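Local coordinates for protein AT-less polyketide synthase (PDB 4TKT) that probably catalyses decarboxylative Claisen condensations that extend the growing polyketide chain, as a ketosynthase of the isomigrastatin assembly line, at residues Ala299-Ala304 against Asn433-Val438. Sequence-based numbering, arbitrary orientation.
Sequences AVIRSA and NAHVVV
In the thiolase-type core of this ketosynthase, helix 294-308 lies on the central sheet, and here three of its side chains meet strand 432-439: Ile-301 and Ala-304 at the imidazole of His-435, Val-300 against Asn-433 and Ala-434. The two segments run roughly parallel, at 30°, with axes 7.4 Å apart. His-435 has CG anti to its backbone N (chi1 -168°), which lifts the ring off the strand and up against the helix. Ile-301 covers one face: its CG2 sits 4.1 Å from the ring centroid, almost on the normal, a CH-pi contact, while its CG1 comes within 3.5 Å of His-435 ND1. That nitrogen is hydrogen-bonded to Ser-425 OG of the adjacent strand. Ala-304 CB approaches the ring edge, 4.0 Å from His-435 CD2, and reaches equally far to Val-437 CG2. An alanine in place of His-435 would probably leave a gap beneath Ile-301 and deprive Ser-425 of its imidazole partner. Farther back along the strand, Val-300 CG1 packs on Asn-433 CB at 4.1 Å. Ile-301 also touches Leu-336 and Ala-339 of helix 328-340. No hydrogen bond joins the two segments; this is buried helix-on-sheet packing, as in the layered thiolase fold.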
loop_
_atom_site.group_PDB
_atom_site.type_symbol
_atom_site.label_atom_id
_atom_site.label_comp_id
_atom_site.label_asym_id
_atom_site.label_seq_id
_atom_site.Cartn_x
_atom_site.Cartn_y
_atom_site.Cartn_z
ATOM N N ALA A 299 -9.212 -21.644 -13.091
ATOM C CA ALA A 299 -8.362 -22.599 -12.394
ATOM C C ALA A 299 -7.614 -21.945 -11.237
ATOM O O ALA A 299 -7.555 -22.501 -10.139
ATOM C CB ALA A 299 -7.381 -23.239 -13.362
ATOM N N VAL A 300 -7.049 -20.764 -11.479
ATOM C CA VAL A 300 -6.258 -20.094 -10.454
ATOM C C VAL A 300 -7.159 -19.628 -9.308
ATOM O O VAL A 300 -6.746 -19.622 -8.150
ATOM C CB VAL A 300 -5.454 -18.897 -11.034
ATOM C CG1 VAL A 300 -6.362 -17.731 -11.396
ATOM C CG2 VAL A 300 -4.386 -18.448 -10.052
ATOM N N ILE A 301 -8.398 -19.273 -9.633
ATOM C CA ILE A 301 -9.357 -18.835 -8.628
ATOM C C ILE A 301 -9.796 -20.006 -7.748
ATOM O O ILE A 301 -9.879 -19.874 -6.526
ATOM C CB ILE A 301 -10.582 -18.174 -9.287
ATOM C CG1 ILE A 301 -10.184 -16.828 -9.891
ATOM C CG2 ILE A 301 -11.691 -17.971 -8.276
ATOM C CD1 ILE A 301 -11.200 -16.267 -10.853
ATOM N N ARG A 302 -10.061 -21.153 -8.367
ATOM C CA ARG A 302 -10.411 -22.354 -7.615
ATOM C C ARG A 302 -9.245 -22.840 -6.760
ATOM O O ARG A 302 -9.442 -23.296 -5.633
ATOM C CB ARG A 302 -10.857 -23.478 -8.550
ATOM C CG ARG A 302 -12.190 -23.253 -9.241
ATOM C CD ARG A 302 -12.655 -24.531 -9.923
ATOM N NE ARG A 302 -13.216 -24.280 -11.247
ATOM C CZ ARG A 302 -12.560 -24.475 -12.386
ATOM N NH1 ARG A 302 -11.316 -24.935 -12.370
ATOM N NH2 ARG A 302 -13.150 -24.219 -13.544
ATOM N N SER A 303 -8.034 -22.752 -7.301
ATOM C CA SER A 303 -6.842 -23.199 -6.586
ATOM C C SER A 303 -6.639 -22.399 -5.308
ATOM O O SER A 303 -6.277 -22.953 -4.269
ATOM C CB SER A 303 -5.604 -23.085 -7.472
ATOM O OG SER A 303 -5.755 -23.857 -8.648
ATOM N N ALA A 304 -6.874 -21.094 -5.393
ATOM C CA ALA A 304 -6.739 -20.221 -4.235
ATOM C C ALA A 304 -7.817 -20.545 -3.211
ATOM O O ALA A 304 -7.555 -20.578 -2.010
ATOM C CB ALA A 304 -6.815 -18.760 -4.653
ATOM N N ASN A 433 -1.512 -15.137 -14.176
ATOM C CA ASN A 433 -2.706 -14.845 -13.396
ATOM C C ASN A 433 -2.487 -15.063 -11.906
ATOM O O ASN A 433 -1.623 -15.839 -11.499
ATOM C CB ASN A 433 -3.874 -15.705 -13.872
ATOM C CG ASN A 433 -4.141 -15.552 -15.351
ATOM O OD1 ASN A 433 -4.005 -14.464 -15.909
ATOM N ND2 ASN A 433 -4.520 -16.648 -15.999
ATOM N N ALA A 434 -3.280 -14.377 -11.092
ATOM C CA ALA A 434 -3.190 -14.528 -9.649
ATOM C C ALA A 434 -4.530 -14.248 -8.982
ATOM O O ALA A 434 -5.294 -13.393 -9.431
ATOM C CB ALA A 434 -2.113 -13.613 -9.084
ATOM N N HIS A 435 -4.812 -14.983 -7.911
ATOM C CA HIS A 435 -5.996 -14.731 -7.104
ATOM C C HIS A 435 -5.652 -14.860 -5.626
ATOM O O HIS A 435 -4.926 -15.770 -5.225
ATOM C CB HIS A 435 -7.128 -15.689 -7.473
ATOM C CG HIS A 435 -8.452 -15.313 -6.887
ATOM N ND1 HIS A 435 -9.309 -14.420 -7.496
ATOM C CD2 HIS A 435 -9.066 -15.702 -5.745
ATOM C CE1 HIS A 435 -10.394 -14.280 -6.758
ATOM N NE2 HIS A 435 -10.272 -15.046 -5.688
ATOM N N VAL A 436 -6.167 -13.936 -4.823
ATOM C CA VAL A 436 -5.899 -13.924 -3.392
ATOM C C VAL A 436 -7.209 -13.920 -2.613
ATOM O O VAL A 436 -8.147 -13.208 -2.969
ATOM C CB VAL A 436 -5.044 -12.703 -2.994
ATOM C CG1 VAL A 436 -4.880 -12.626 -1.490
ATOM C CG2 VAL A 436 -3.686 -12.775 -3.665
ATOM N N VAL A 437 -7.271 -14.730 -1.560
ATOM C CA VAL A 437 -8.470 -14.843 -0.739
ATOM C C VAL A 437 -8.250 -14.251 0.647
ATOM O O VAL A 437 -7.391 -14.717 1.396
ATOM C CB VAL A 437 -8.907 -16.308 -0.586
ATOM C CG1 VAL A 437 -10.170 -16.398 0.252
ATOM C CG2 VAL A 437 -9.112 -16.943 -1.948
ATOM N N VAL A 438 -9.027 -13.226 0.990
ATOM C CA VAL A 438 -8.870 -12.565 2.282
ATOM C C VAL A 438 -10.163 -12.536 3.097
ATOM O O VAL A 438 -11.266 -12.496 2.551
ATOM C CB VAL A 438 -8.355 -11.111 2.122
ATOM C CG1 VAL A 438 -7.065 -11.084 1.323
ATOM C CG2 VAL A 438 -9.401 -10.234 1.461
#